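Local structure of 4-amino-4-deoxy-L-arabinose transferase or related glycosyltransferases of PMT family (Cupriavidus metallidurans, 5EZM) at residues P249-V254 against F264-E269; F296-G301 against L448-A453; V392-N397 against A408-V413. The protein probably transfers 4-amino-4-deoxy-L-arabinose from a polyprenyl-phosphate carrier to lipid A, as an integral-membrane glycosyltransferase of the GT-C fold. All coordinates share one frame; numbering follows the deposited sequence.

Interaction 1 of 3, residues P249-V254 against F264-E269; sequences PWFYLV and FFFIHE. With PC (phosphocholine), chain B; MPG ([(Z)-octadec-9-enyl] (2R)-2,3-bis(oxidanyl)propanoate), chain T.
F251 on helix 236-257 meets F265 and F266 on helix 261-267 in a small aromatic cluster beside the zinc and phosphocholine site of this GT-C glycosyltransferase. The case illustrates how one ring corner can serve two neighbours. With CG anti to its carbonyl carbon (chi1 -78°), F251 reaches across so that CE1 lies 3.9 Å from F265 CE2 and 4.0 Å from F266 CZ. The pair with F265 is an offset edge-to-face stack, the edge of F251 turned to the face of F265, with planes at 69° and centroids 5.9 Å apart. W250 CZ3 sits over the centre of the F251 ring and covers one of its faces.

F265 and F266 follow each other in sequence, and their different first torsions turn the two rings against each other: F265 holds CG anti to its backbone N (chi1 -176°), F266 anti to its carbonyl carbon. F265 CD2 lies over the centre of one face of F266, while C5 of a bound monoacylglycerol-like lipid takes the opposite face, 3.6 Å from F266 CD2. Were F266 replaced by an alanine, F251 CE1 would probably lose its second neighbour, and the lipid chain the flat face it lies against.

The bound phosphocholine ties the cluster to the metal site. Its C4 methyl covers the face of F265 opposite to F251, 3.6 Å from F265 CD1, and it is also hydrogen-bonded to the backbone N of L208. H268, the first residue beyond the helical turn, binds zinc through NE2 together with E87 and H270. The edge of its imidazole is turned to the same choline group, where H268 CD2 stands 3.5 Å from the C3 methyl.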
loop_
_atom_site.group_PDB
_atom_site.type_symbol
_atom_site.label_atom_id
_atom_site.label_comp_id
_atom_site.label_asym_id
_atom_site.label_seq_id
_atom_site.Cartn_x
_atom_site.Cartn_y
_atom_site.Cartn_z
ATOM N N PRO A 249 17.904 -10.514 14.247
ATOM C CA PRO A 249 18.366 -11.707 13.505
ATOM C C PRO A 249 18.456 -11.543 11.992
ATOM O O PRO A 249 19.471 -11.932 11.398
ATOM C CB PRO A 249 17.334 -12.769 13.906
ATOM C CG PRO A 249 16.936 -12.380 15.265
ATOM C CD PRO A 249 16.883 -10.878 15.247
ATOM N N TRP A 250 17.439 -10.970 11.344
ATOM C CA TRP A 250 17.525 -10.818 9.895
ATOM C C TRP A 250 18.616 -9.830 9.506
ATOM O O TRP A 250 19.331 -10.048 8.521
ATOM C CB TRP A 250 16.187 -10.377 9.305
ATOM C CG TRP A 250 16.295 -10.085 7.831
ATOM C CD1 TRP A 250 16.291 -10.995 6.811
ATOM C CD2 TRP A 250 16.442 -8.799 7.217
ATOM N NE1 TRP A 250 16.416 -10.353 5.601
ATOM C CE2 TRP A 250 16.512 -9.005 5.823
ATOM C CE3 TRP A 250 16.516 -7.493 7.710
ATOM C CZ2 TRP A 250 16.650 -7.956 4.921
ATOM C CZ3 TRP A 250 16.653 -6.452 6.811
ATOM C CH2 TRP A 250 16.719 -6.690 5.433
ATOM N N PHE A 251 18.757 -8.739 10.260
ATOM C CA PHE A 251 19.776 -7.752 9.920
ATOM C C PHE A 251 21.174 -8.337 10.065
ATOM O O PHE A 251 22.046 -8.107 9.217
ATOM C CB PHE A 251 19.602 -6.502 10.783
ATOM C CG PHE A 251 18.480 -5.611 10.326
ATOM C CD1 PHE A 251 18.725 -4.545 9.476
ATOM C CD2 PHE A 251 17.176 -5.853 10.727
ATOM C CE1 PHE A 251 17.691 -3.730 9.044
ATOM C CE2 PHE A 251 16.138 -5.040 10.298
ATOM C CZ PHE A 251 16.397 -3.979 9.456
ATOM N N TYR A 252 21.399 -9.119 11.121
ATOM C CA TYR A 252 22.682 -9.794 11.274
ATOM C C TYR A 252 22.914 -10.787 10.145
ATOM O O TYR A 252 24.009 -10.846 9.578
ATOM C CB TYR A 252 22.755 -10.498 12.628
ATOM C CG TYR A 252 24.028 -11.292 12.823
ATOM C CD1 TYR A 252 25.195 -10.672 13.245
ATOM C CD2 TYR A 252 24.063 -12.660 12.580
ATOM C CE1 TYR A 252 26.361 -11.390 13.423
ATOM C CE2 TYR A 252 25.227 -13.387 12.753
ATOM C CZ TYR A 252 26.373 -12.747 13.176
ATOM O OH TYR A 252 27.537 -13.463 13.354
ATOM N N LEU A 253 21.894 -11.576 9.800
ATOM C CA LEU A 253 22.072 -12.588 8.764
ATOM C C LEU A 253 22.403 -11.950 7.420
ATOM O O LEU A 253 23.373 -12.337 6.756
ATOM C CB LEU A 253 20.820 -13.458 8.661
ATOM C CG LEU A 253 20.615 -14.441 9.817
ATOM C CD1 LEU A 253 19.253 -15.105 9.719
ATOM C CD2 LEU A 253 21.720 -15.479 9.833
ATOM N N VAL A 254 21.618 -10.952 7.011
ATOM C CA VAL A 254 21.841 -10.338 5.707
ATOM C C VAL A 254 23.127 -9.517 5.707
ATOM O O VAL A 254 23.779 -9.378 4.663
ATOM C CB VAL A 254 20.615 -9.498 5.296
ATOM C CG1 VAL A 254 20.589 -8.171 6.036
ATOM C CG2 VAL A 254 20.581 -9.293 3.787
ATOM N N PHE A 264 24.640 0.241 2.613
ATOM C CA PHE A 264 23.607 0.596 1.648
ATOM C C PHE A 264 22.304 0.950 2.352
ATOM O O PHE A 264 21.840 2.093 2.291
ATOM C CB PHE A 264 23.387 -0.552 0.660
ATOM C CG PHE A 264 22.399 -0.231 -0.430
ATOM C CD1 PHE A 264 22.818 0.366 -1.606
ATOM C CD2 PHE A 264 21.052 -0.521 -0.272
ATOM C CE1 PHE A 264 21.918 0.667 -2.607
ATOM C CE2 PHE A 264 20.142 -0.223 -1.271
ATOM C CZ PHE A 264 20.577 0.374 -2.442
ATOM N N PHE A 265 21.711 -0.024 3.045
ATOM C CA PHE A 265 20.378 0.155 3.611
ATOM C C PHE A 265 20.312 1.332 4.577
ATOM O O PHE A 265 19.257 1.961 4.708
ATOM C CB PHE A 265 19.936 -1.129 4.312
ATOM C CG PHE A 265 18.531 -1.077 4.835
ATOM C CD1 PHE A 265 17.461 -1.366 4.008
ATOM C CD2 PHE A 265 18.282 -0.738 6.156
ATOM C CE1 PHE A 265 16.167 -1.318 4.488
ATOM C CE2 PHE A 265 16.991 -0.688 6.639
ATOM C CZ PHE A 265 15.934 -0.977 5.806
ATOM N N PHE A 266 21.408 1.646 5.261
ATOM C CA PHE A 266 21.391 2.756 6.204
ATOM C C PHE A 266 21.978 4.042 5.640
ATOM O O PHE A 266 21.847 5.089 6.282
ATOM C CB PHE A 266 22.138 2.378 7.491
ATOM C CG PHE A 266 21.452 1.313 8.299
ATOM C CD1 PHE A 266 20.232 1.563 8.904
ATOM C CD2 PHE A 266 22.028 0.064 8.455
ATOM C CE1 PHE A 266 19.595 0.583 9.646
ATOM C CE2 PHE A 266 21.397 -0.919 9.197
ATOM C CZ PHE A 266 20.179 -0.660 9.793
ATOM N N ILE A 267 22.607 4.006 4.465
ATOM C CA ILE A 267 23.285 5.194 3.956
ATOM C C ILE A 267 22.763 5.580 2.574
ATOM O O ILE A 267 22.762 6.762 2.213
ATOM C CB ILE A 267 24.811 4.983 3.948
ATOM C CG1 ILE A 267 25.319 4.758 5.374
ATOM C CG2 ILE A 267 25.532 6.179 3.353
ATOM C CD1 ILE A 267 25.025 5.905 6.312
ATOM N N HIS A 268 22.295 4.602 1.798
ATOM C CA HIS A 268 21.853 4.872 0.431
ATOM C C HIS A 268 20.721 5.894 0.371
ATOM O O HIS A 268 19.608 5.627 0.834
ATOM C CB HIS A 268 21.408 3.579 -0.262
ATOM C CG HIS A 268 20.774 3.799 -1.600
ATOM N ND1 HIS A 268 21.471 4.290 -2.684
ATOM C CD2 HIS A 268 19.507 3.592 -2.031
ATOM C CE1 HIS A 268 20.663 4.376 -3.724
ATOM N NE2 HIS A 268 19.465 3.957 -3.355
ATOM N N GLU A 269 20.999 7.066 -0.197
ATOM C CA GLU A 269 19.958 8.043 -0.502
ATOM C C GLU A 269 19.300 7.630 -1.812
ATOM O O GLU A 269 19.859 7.830 -2.892
ATOM C CB GLU A 269 20.537 9.452 -0.593
ATOM C CG GLU A 269 20.799 10.124 0.751
ATOM C CD GLU A 269 22.148 9.761 1.342
ATOM O OE1 GLU A 269 22.989 9.195 0.611
ATOM O OE2 GLU A 269 22.370 10.045 2.540
HETATM P P1 PC B . 16.403 3.983 6.901
HETATM O O1 PC B . 15.429 2.969 7.458
HETATM O O3 PC B . 17.567 4.110 7.854
HETATM O O4 PC B . 15.724 5.329 6.772
HETATM O O2 PC B . 16.951 3.498 5.416
HETATM C C1 PC B . 16.486 4.142 4.259
HETATM C C2 PC B . 17.471 3.950 3.091
HETATM N N1 PC B . 16.902 3.113 2.043
HETATM C C3 PC B . 17.897 2.875 1.016
HETATM C C4 PC B . 16.488 1.836 2.591
HETATM C C5 PC B . 15.762 3.784 1.444
HETATM C C2 MPG T . 21.394 1.030 14.638
HETATM C C3 MPG T . 21.562 0.582 13.189
HETATM C C4 MPG T . 23.017 0.387 12.796
HETATM C C5 MPG T . 23.403 1.248 11.581
HETATM C C6 MPG T . 24.770 0.869 10.987
HETATM C C7 MPG T . 25.300 1.941 10.017
HETATM C C8 MPG T . 26.504 1.434 9.189
HETATM C C9 MPG T . 27.234 2.576 8.440
HETATM C C10 MPG T . 28.585 2.101 7.839
HETATM C C11 MPG T . 29.663 3.204 7.896
HETATM C C12 MPG T . 31.098 2.652 7.598
HETATM C C13 MPG T . 32.140 3.778 7.454
HETATM C C1 MPG T . 20.138 1.883 14.844
#

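Interaction 2 of 3, residues F296-G301 against L448-A453; sequences FLPWAG and LGFTVA. With MPG ([(Z)-octadec-9-enyl] (2R)-2,3-bis(oxidanyl)propanoate), chain O.
F450 projects from helix 435-456 towards L297 and P298, in the 3-10 segment 297-301 that links helices 288-295 and 303-310, and offers a simple example of a contact made entirely at a ring's far end. Plain side-chain packing here joins two predicted transmembrane segments of the GT-C fold. The CB of F450 leaves the helix in the direction of the opposing segment but is still well short of it. CG follows, set anti to the carbonyl carbon (chi1 -71°), and carries the ring outward. On one side of the ring CE2 comes within 4.3 Å of P298 CD, which approaches obliquely. At the tip, CZ faces L297 CD2 at 4.4 Å, this methyl lying at the ring edge and near its plane.

P149, at the start of helix 149-155, touches both F450 and P298, while a bound lipid touches both F450 and L297. On helix 435-456, two turns before F450, Y442 OH is hydrogen-bonded to P298 O, adding a polar tie between the same two elements.

Only 88 Å² is buried between the segments and every touching atom is carbon, which implies dispersion between carbon surfaces, suited to a membrane interior, without the directional demand of a polar bond.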
loop_
_atom_site.group_PDB
_atom_site.type_symbol
_atom_site.label_atom_id
_atom_site.label_comp_id
_atom_site.label_asym_id
_atom_site.label_seq_id
_atom_site.Cartn_x
_atom_site.Cartn_y
_atom_site.Cartn_z
ATOM N N PHE A 296 -9.353 10.940 3.321
ATOM C CA PHE A 296 -10.325 10.895 4.404
ATOM C C PHE A 296 -11.591 11.649 4.006
ATOM O O PHE A 296 -12.246 12.272 4.845
ATOM C CB PHE A 296 -9.724 11.473 5.684
ATOM C CG PHE A 296 -10.216 10.817 6.940
ATOM C CD1 PHE A 296 -9.954 9.478 7.186
ATOM C CD2 PHE A 296 -10.921 11.542 7.889
ATOM C CE1 PHE A 296 -10.399 8.869 8.347
ATOM C CE2 PHE A 296 -11.363 10.941 9.053
ATOM C CZ PHE A 296 -11.102 9.600 9.281
ATOM N N LEU A 297 -11.939 11.586 2.718
ATOM C CA LEU A 297 -12.934 12.499 2.157
ATOM C C LEU A 297 -14.320 12.357 2.779
ATOM O O LEU A 297 -14.910 13.388 3.144
ATOM C CB LEU A 297 -12.984 12.325 0.636
ATOM C CG LEU A 297 -13.874 13.299 -0.137
ATOM C CD1 LEU A 297 -13.420 14.734 0.078
ATOM C CD2 LEU A 297 -13.868 12.952 -1.611
ATOM N N PRO A 298 -14.900 11.158 2.927
ATOM C CA PRO A 298 -16.252 11.074 3.506
ATOM C C PRO A 298 -16.367 11.640 4.915
ATOM O O PRO A 298 -17.494 11.806 5.401
ATOM C CB PRO A 298 -16.558 9.567 3.482
ATOM C CG PRO A 298 -15.242 8.898 3.321
ATOM C CD PRO A 298 -14.427 9.832 2.493
ATOM N N TRP A 299 -15.254 11.953 5.579
ATOM C CA TRP A 299 -15.284 12.553 6.906
ATOM C C TRP A 299 -14.692 13.956 6.924
ATOM O O TRP A 299 -14.516 14.531 8.007
ATOM C CB TRP A 299 -14.551 11.659 7.912
ATOM C CG TRP A 299 -14.869 10.194 7.764
ATOM C CD1 TRP A 299 -14.008 9.201 7.394
ATOM C CD2 TRP A 299 -16.141 9.564 7.971
ATOM N NE1 TRP A 299 -14.661 7.993 7.365
ATOM C CE2 TRP A 299 -15.971 8.188 7.714
ATOM C CE3 TRP A 299 -17.404 10.028 8.354
ATOM C CZ2 TRP A 299 -17.019 7.272 7.823
ATOM C CZ3 TRP A 299 -18.441 9.118 8.461
ATOM C CH2 TRP A 299 -18.242 7.755 8.199
ATOM N N ALA A 300 -14.388 14.528 5.754
ATOM C CA ALA A 300 -13.776 15.854 5.713
ATOM C C ALA A 300 -14.634 16.885 6.436
ATOM O O ALA A 300 -14.108 17.765 7.131
ATOM C CB ALA A 300 -13.533 16.275 4.265
ATOM N N GLY A 301 -15.959 16.771 6.313
ATOM C CA GLY A 301 -16.864 17.698 6.968
ATOM C C GLY A 301 -16.749 17.724 8.478
ATOM O O GLY A 301 -17.146 18.716 9.100
ATOM N N LEU A 448 -18.175 0.904 -0.985
ATOM C CA LEU A 448 -18.490 0.294 -2.272
ATOM C C LEU A 448 -18.169 1.244 -3.419
ATOM O O LEU A 448 -17.707 0.813 -4.481
ATOM C CB LEU A 448 -19.959 -0.127 -2.312
ATOM C CG LEU A 448 -20.391 -1.217 -1.326
ATOM C CD1 LEU A 448 -21.868 -1.542 -1.491
ATOM C CD2 LEU A 448 -19.542 -2.467 -1.484
ATOM N N GLY A 449 -18.391 2.542 -3.216
ATOM C CA GLY A 449 -18.102 3.536 -4.230
ATOM C C GLY A 449 -16.637 3.590 -4.608
ATOM O O GLY A 449 -16.279 3.408 -5.776
ATOM N N PHE A 450 -15.775 3.830 -3.619
ATOM C CA PHE A 450 -14.347 3.881 -3.902
ATOM C C PHE A 450 -13.816 2.529 -4.356
ATOM O O PHE A 450 -12.841 2.473 -5.115
ATOM C CB PHE A 450 -13.589 4.386 -2.677
ATOM C CG PHE A 450 -13.799 5.847 -2.406
ATOM C CD1 PHE A 450 -13.161 6.805 -3.177
ATOM C CD2 PHE A 450 -14.644 6.263 -1.392
ATOM C CE1 PHE A 450 -13.355 8.150 -2.938
ATOM C CE2 PHE A 450 -14.841 7.609 -1.151
ATOM C CZ PHE A 450 -14.194 8.552 -1.926
ATOM N N THR A 451 -14.442 1.435 -3.916
ATOM C CA THR A 451 -14.074 0.126 -4.445
ATOM C C THR A 451 -14.341 0.060 -5.942
ATOM O O THR A 451 -13.497 -0.407 -6.716
ATOM C CB THR A 451 -14.830 -0.982 -3.710
ATOM O OG1 THR A 451 -14.374 -1.054 -2.353
ATOM C CG2 THR A 451 -14.594 -2.325 -4.388
ATOM N N VAL A 452 -15.510 0.542 -6.374
ATOM C CA VAL A 452 -15.798 0.597 -7.806
ATOM C C VAL A 452 -14.793 1.496 -8.513
ATOM O O VAL A 452 -14.329 1.185 -9.616
ATOM C CB VAL A 452 -17.245 1.064 -8.050
ATOM C CG1 VAL A 452 -17.474 1.320 -9.534
ATOM C CG2 VAL A 452 -18.231 0.030 -7.531
ATOM N N ALA A 453 -14.431 2.620 -7.888
ATOM C CA ALA A 453 -13.448 3.506 -8.500
ATOM C C ALA A 453 -12.095 2.822 -8.655
ATOM O O ALA A 453 -11.367 3.100 -9.615
ATOM C CB ALA A 453 -13.311 4.788 -7.681
HETATM C C2 MPG O . -11.707 20.614 6.092
HETATM C C3 MPG O . -13.030 21.340 5.869
HETATM C C4 MPG O . -14.045 21.029 6.959
HETATM C C5 MPG O . -15.351 21.828 6.818
HETATM C C6 MPG O . -16.200 21.787 8.099
HETATM C C7 MPG O . -17.317 22.848 8.093
HETATM C C8 MPG O . -17.868 23.144 9.509
HETATM C C1 MPG O . -10.633 21.008 5.075
#

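Interaction 3 of 3, residues V392-N397 against A408-V413; sequences VVATLN and AYAVWV. With MPG ([(Z)-octadec-9-enyl] (2R)-2,3-bis(oxidanyl)propanoate), chain X.
The carbonyl oxygen of V392, just ahead of V393 and A394, which pack on A410, is gripped by two donors from a single residue. T395 N reaches it at 3.0 Å. T395 OG1 bonds to the same oxygen in the carbonyl plane, with a C=O...OG1 angle of 145°. The threonine's own torsion (chi1 70°) folds its hydroxyl back over the turn for this. Together the two bonds close a tight turn, a worked case of a side chain reinforcing the backbone bond of its own turn.

That turn presents two small residues to helix 403-430. With CG1 of V393 anti to the carbonyl carbon (chi1 -49°), CG2 falls between the backbone N and the carbonyl carbon and is laid against the helix, 3.5 Å from A410 CA and 3.6 Å from A410 CB. A394 CB meets A410 CB at 3.5 Å, methyl against methyl. Because no longer side chain intervenes here, the backbones come near, with A394 CA and A410 CA 5.2 Å apart. Further along, A394 O and L396 O both accept from N403 ND2, so the start of the helix is tied to the loop as well.

W412 serves lipid instead: the tail of a bound lipid runs over one face of its indole, with C6 of the lipid 3.5 Å from W412 CE2.

The whole is characteristic of a helical hairpin, in which the connection after helix 369-389 folds back on the following helix 403-430 and packs on it through V393, A394 and A410, both stretches being predicted transmembrane.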
loop_
_atom_site.group_PDB
_atom_site.type_symbol
_atom_site.label_atom_id
_atom_site.label_comp_id
_atom_site.label_asym_id
_atom_site.label_seq_id
_atom_site.Cartn_x
_atom_site.Cartn_y
_atom_site.Cartn_z
ATOM N N VAL A 392 -14.411 14.228 -17.096
ATOM C CA VAL A 392 -13.108 14.862 -17.279
ATOM C C VAL A 392 -12.041 13.817 -17.580
ATOM O O VAL A 392 -11.190 14.013 -18.456
ATOM C CB VAL A 392 -12.745 15.705 -16.042
ATOM C CG1 VAL A 392 -11.249 15.984 -15.995
ATOM C CG2 VAL A 392 -13.531 17.006 -16.043
ATOM N N VAL A 393 -12.074 12.685 -16.869
ATOM C CA VAL A 393 -11.057 11.664 -17.084
ATOM C C VAL A 393 -11.229 10.972 -18.431
ATOM O O VAL A 393 -10.277 10.366 -18.938
ATOM C CB VAL A 393 -11.062 10.640 -15.933
ATOM C CG1 VAL A 393 -11.054 11.355 -14.589
ATOM C CG2 VAL A 393 -12.253 9.718 -16.040
ATOM N N ALA A 394 -12.418 11.056 -19.037
ATOM C CA ALA A 394 -12.609 10.528 -20.384
ATOM C C ALA A 394 -11.805 11.296 -21.421
ATOM O O ALA A 394 -11.635 10.808 -22.543
ATOM C CB ALA A 394 -14.089 10.552 -20.761
ATOM N N THR A 395 -11.321 12.490 -21.073
ATOM C CA THR A 395 -10.491 13.303 -21.952
ATOM C C THR A 395 -9.011 13.205 -21.595
ATOM O O THR A 395 -8.244 14.137 -21.860
ATOM C CB THR A 395 -10.949 14.761 -21.907
ATOM O OG1 THR A 395 -10.625 15.326 -20.631
ATOM C CG2 THR A 395 -12.453 14.853 -22.124
ATOM N N LEU A 396 -8.595 12.093 -20.995
ATOM C CA LEU A 396 -7.234 11.919 -20.517
ATOM C C LEU A 396 -6.513 10.831 -21.302
ATOM O O LEU A 396 -7.131 9.891 -21.812
ATOM C CB LEU A 396 -7.212 11.564 -19.026
ATOM C CG LEU A 396 -7.528 12.678 -18.028
ATOM C CD1 LEU A 396 -7.449 12.146 -16.607
ATOM C CD2 LEU A 396 -6.580 13.853 -18.219
ATOM N N ASN A 397 -5.192 10.979 -21.393
ATOM C CA ASN A 397 -4.314 9.928 -21.898
ATOM C C ASN A 397 -2.941 10.165 -21.282
ATOM O O ASN A 397 -2.284 11.164 -21.591
ATOM C CB ASN A 397 -4.257 9.921 -23.426
ATOM C CG ASN A 397 -3.876 11.270 -24.011
ATOM O OD1 ASN A 397 -2.709 11.518 -24.316
ATOM N ND2 ASN A 397 -4.861 12.144 -24.177
ATOM N N ALA A 408 -13.238 4.432 -21.012
ATOM C CA ALA A 408 -13.841 3.332 -20.268
ATOM C C ALA A 408 -13.691 3.501 -18.759
ATOM O O ALA A 408 -14.487 2.936 -18.003
ATOM C CB ALA A 408 -13.229 2.001 -20.707
ATOM N N TYR A 409 -12.686 4.249 -18.302
ATOM C CA TYR A 409 -12.567 4.508 -16.871
ATOM C C TYR A 409 -13.614 5.515 -16.404
ATOM O O TYR A 409 -14.110 5.418 -15.272
ATOM C CB TYR A 409 -11.152 5.002 -16.557
ATOM C CG TYR A 409 -10.759 4.954 -15.095
ATOM C CD1 TYR A 409 -11.551 4.306 -14.156
ATOM C CD2 TYR A 409 -9.590 5.562 -14.655
ATOM C CE1 TYR A 409 -11.193 4.267 -12.823
ATOM C CE2 TYR A 409 -9.223 5.528 -13.325
ATOM C CZ TYR A 409 -10.027 4.877 -12.412
ATOM O OH TYR A 409 -9.670 4.836 -11.083
ATOM N N ALA A 410 -13.979 6.466 -17.268
ATOM C CA ALA A 410 -14.893 7.532 -16.866
ATOM C C ALA A 410 -16.256 6.985 -16.462
ATOM O O ALA A 410 -16.843 7.436 -15.472
ATOM C CB ALA A 410 -15.041 8.551 -17.994
ATOM N N VAL A 411 -16.783 6.018 -17.219
ATOM C CA VAL A 411 -18.074 5.444 -16.855
ATOM C C VAL A 411 -17.994 4.759 -15.498
ATOM O O VAL A 411 -18.950 4.809 -14.714
ATOM C CB VAL A 411 -18.573 4.485 -17.959
ATOM C CG1 VAL A 411 -17.493 3.504 -18.353
ATOM C CG2 VAL A 411 -19.823 3.741 -17.505
ATOM N N TRP A 412 -16.849 4.146 -15.173
ATOM C CA TRP A 412 -16.724 3.487 -13.877
ATOM C C TRP A 412 -16.611 4.499 -12.742
ATOM O O TRP A 412 -17.129 4.263 -11.642
ATOM C CB TRP A 412 -15.531 2.531 -13.871
ATOM C CG TRP A 412 -15.776 1.298 -14.687
ATOM C CD1 TRP A 412 -14.996 0.818 -15.695
ATOM C CD2 TRP A 412 -16.891 0.401 -14.579
ATOM N NE1 TRP A 412 -15.547 -0.328 -16.214
ATOM C CE2 TRP A 412 -16.713 -0.603 -15.549
ATOM C CE3 TRP A 412 -18.022 0.348 -13.754
ATOM C CZ2 TRP A 412 -17.622 -1.649 -15.720
ATOM C CZ3 TRP A 412 -18.924 -0.690 -13.924
ATOM C CH2 TRP A 412 -18.717 -1.673 -14.899
ATOM N N VAL A 413 -15.947 5.631 -12.986
ATOM C CA VAL A 413 -15.915 6.692 -11.978
ATOM C C VAL A 413 -17.318 7.249 -11.752
ATOM O O VAL A 413 -17.756 7.450 -10.608
ATOM C CB VAL A 413 -14.925 7.792 -12.391
ATOM C CG1 VAL A 413 -14.950 8.932 -11.384
ATOM C CG2 VAL A 413 -13.527 7.209 -12.513
HETATM C C2 MPG X . -14.149 -2.863 -17.788
HETATM C C3 MPG X . -12.927 -3.277 -16.979
HETATM C C4 MPG X . -13.101 -3.057 -15.483
HETATM C C5 MPG X . -14.549 -3.261 -15.006
HETATM C C6 MPG X . -14.798 -2.708 -13.592
HETATM C C7 MPG X . -16.101 -3.253 -12.973
HETATM C C8 MPG X . -16.420 -2.633 -11.592
HETATM C C1 MPG X . -13.795 -2.554 -19.244
#

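Interactions 1 and 2 are buried, whereas interaction 3 is only partly so and sits near the surface. All three join their segments through apolar side chains, yet the chemistry follows the place. Interaction 1 stacks aromatic rings beside the zinc site; interaction 2 sets one ring against aliphatic carbons away from the metal site; interaction 3 uses small methyls within a hairpin. Interactions 2 and 3 lie on the same side of the chain's centre, and interaction 1 on the opposite side, its centre about 38 Å from that of interaction 2. Successive helices 403-430 and 435-456 couple interactions 2 and 3, with Y409 OH and A453 O probably hydrogen-bonded at 2.8 Å.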